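Local atomic coordinates of ectonucleoside triphosphate diphosphohydrolase 4 (Homo sapiens, PDB entry 6WG5), a protein that is a member of the GDA1/CD39 nucleoside phosphatase family, part of the actin-like ATPase clan. Residues Ser458-Val461 / Asn462-Ser465. Sequence-based numbering, arbitrary orientation.
Sequences SFPV and NYKS
F459 drives the edge of its ring into the face of Y463, a T-shaped pair with centroids 5.0 Å apart and planes at 71°. The touching edge is CD1 and CE1: F459 CD1 sits over the centre of the phenol ring, 3.6 Å above its plane, while F459 CE1 lies 3.8 Å from Y463 CZ. In Y463 the CG is anti to the backbone N (chi1 -166°), a placement that carries the ring back toward F459. The backbone N of S465 lies over the opposite face of the phenol, toward the rim.

P460 meets the phenol obliquely beside the F459 contact, its CD 4.1 Å from Y463 CD2. A type I beta turn from P460 to Y463 brings the two segments round, closed by the bond from Y463 N to P460 O at 2.9 Å. At the corners of the turn, V461 and N462 direct their CB atoms outward and are exposed; the amide of N462 folds back with its OD1 toward CB of P460.

Further out, the Y463 hydroxyl is hydrogen-bonded to OG of S379, fixing the far end of the phenol. F459 is buried in an aromatic cluster: F453, near the end of helix 436-456, stacks on it, and F376 and F381 meet it edge-to-face. The carbonyl O of F459 is taken by ND1 of H454. The arrangement is a beta turn in the connection from helix 436-456 to strand 466-468, an outermost strand of the six-stranded mixed sheet, where it runs parallel to strand 381-385.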
ATOM      1  N   SER A 458       4.071 -17.718  -3.123  1.00 28.75           N
ATOM      2  CA  SER A 458       4.261 -18.758  -4.134  1.00 28.29           C
ATOM      3  C   SER A 458       4.583 -18.187  -5.512  1.00 29.45           C
ATOM      4  O   SER A 458       4.201 -18.767  -6.531  1.00 32.32           O
ATOM      5  CB  SER A 458       3.037 -19.676  -4.224  1.00 33.11           C
ATOM      6  OG  SER A 458       2.790 -20.319  -2.985  1.00 41.89           O
ATOM      7  N   PHE A 459       5.290 -17.064  -5.568  1.00 28.82           N
ATOM      8  CA  PHE A 459       5.743 -16.551  -6.854  1.00 26.34           C
ATOM      9  C   PHE A 459       6.865 -17.438  -7.393  1.00 28.99           C
ATOM     10  O   PHE A 459       7.772 -17.812  -6.644  1.00 27.48           O
ATOM     11  CB  PHE A 459       6.239 -15.110  -6.724  1.00 25.29           C
ATOM     12  CG  PHE A 459       5.138 -14.083  -6.725  1.00 24.84           C
ATOM     13  CD1 PHE A 459       4.809 -13.404  -7.885  1.00 25.64           C
ATOM     14  CD2 PHE A 459       4.437 -13.795  -5.565  1.00 24.63           C
ATOM     15  CE1 PHE A 459       3.800 -12.458  -7.893  1.00 26.14           C
ATOM     16  CE2 PHE A 459       3.427 -12.850  -5.566  1.00 27.05           C
ATOM     17  CZ  PHE A 459       3.109 -12.179  -6.732  1.00 28.54           C
ATOM     18  N   PRO A 460       6.834 -17.798  -8.679  1.00 34.60           N
ATOM     19  CA  PRO A 460       7.906 -18.637  -9.223  1.00 27.80           C
ATOM     20  C   PRO A 460       9.269 -17.990  -9.031  1.00 27.47           C
ATOM     21  O   PRO A 460       9.412 -16.767  -9.066  1.00 24.82           O
ATOM     22  CB  PRO A 460       7.548 -18.758 -10.710  1.00 30.75           C
ATOM     23  CG  PRO A 460       6.096 -18.458 -10.785  1.00 33.01           C
ATOM     24  CD  PRO A 460       5.821 -17.472  -9.697  1.00 36.69           C
ATOM     25  N   VAL A 461      10.282 -18.833  -8.820  1.00 38.22           N
ATOM     26  CA  VAL A 461      11.647 -18.330  -8.678  1.00 36.47           C
ATOM     27  C   VAL A 461      12.055 -17.560  -9.927  1.00 31.96           C
ATOM     28  O   VAL A 461      12.771 -16.554  -9.849  1.00 35.44           O
ATOM     29  CB  VAL A 461      12.615 -19.490  -8.384  1.00 40.95           C
ATOM     30  CG1 VAL A 461      14.063 -19.011  -8.429  1.00 41.60           C
ATOM     31  CG2 VAL A 461      12.297 -20.103  -7.029  1.00 46.10           C
ATOM     32  N   ASN A 462      11.608 -18.017 -11.090  1.00 33.75           N
ATOM     33  CA  ASN A 462      11.923 -17.368 -12.353  1.00 39.12           C
ATOM     34  C   ASN A 462      11.007 -16.190 -12.664  1.00 40.25           C
ATOM     35  O   ASN A 462      11.048 -15.685 -13.789  1.00 40.24           O
ATOM     36  CB  ASN A 462      11.846 -18.385 -13.494  1.00 46.39           C
ATOM     37  CG  ASN A 462      10.466 -18.999 -13.630  1.00 57.61           C
ATOM     38  OD1 ASN A 462       9.891 -19.480 -12.654  1.00 64.17           O
ATOM     39  ND2 ASN A 462       9.924 -18.974 -14.841  1.00 61.74           N
ATOM     40  N   TYR A 463      10.193 -15.738 -11.712  1.00 37.98           N
ATOM     41  CA  TYR A 463       9.268 -14.642 -11.979  1.00 35.68           C
ATOM     42  C   TYR A 463      10.030 -13.410 -12.451  1.00 32.85           C
ATOM     43  O   TYR A 463      10.989 -12.974 -11.810  1.00 35.43           O
ATOM     44  CB  TYR A 463       8.456 -14.319 -10.724  1.00 30.49           C
ATOM     45  CG  TYR A 463       7.247 -13.448 -10.987  1.00 33.55           C
ATOM     46  CD1 TYR A 463       7.189 -12.143 -10.517  1.00 32.27           C
ATOM     47  CD2 TYR A 463       6.164 -13.932 -11.710  1.00 37.36           C
ATOM     48  CE1 TYR A 463       6.087 -11.345 -10.757  1.00 35.04           C
ATOM     49  CE2 TYR A 463       5.058 -13.142 -11.956  1.00 39.12           C
ATOM     50  CZ  TYR A 463       5.024 -11.850 -11.475  1.00 38.66           C
ATOM     51  OH  TYR A 463       3.924 -11.059 -11.718  1.00 36.14           O
ATOM     52  N   LYS A 464       9.596 -12.847 -13.578  1.00 34.09           N
ATOM     53  CA  LYS A 464      10.303 -11.746 -14.218  1.00 38.97           C
ATOM     54  C   LYS A 464       9.535 -10.433 -14.192  1.00 34.58           C
ATOM     55  O   LYS A 464      10.030  -9.440 -14.736  1.00 32.95           O
ATOM     56  CB  LYS A 464      10.630 -12.105 -15.677  1.00 42.95           C
ATOM     57  CG  LYS A 464      11.576 -13.289 -15.846  1.00 51.54           C
ATOM     58  CD  LYS A 464      12.985 -12.972 -15.344  1.00 62.22           C
ATOM     59  CE  LYS A 464      13.727 -14.227 -14.897  1.00 69.70           C
ATOM     60  NZ  LYS A 464      14.139 -14.135 -13.463  1.00 70.90           N
ATOM     61  N   SER A 465       8.357 -10.388 -13.568  1.00 32.06           N
ATOM     62  CA  SER A 465       7.466  -9.239 -13.678  1.00 24.82           C
ATOM     63  C   SER A 465       7.282  -8.495 -12.358  1.00 22.86           C
ATOM     64  O   SER A 465       6.284  -7.789 -12.188  1.00 28.17           O
ATOM     65  CB  SER A 465       6.113  -9.689 -14.223  1.00 25.52           C
ATOM     66  OG  SER A 465       6.279 -10.419 -15.423  1.00 31.57           O
TER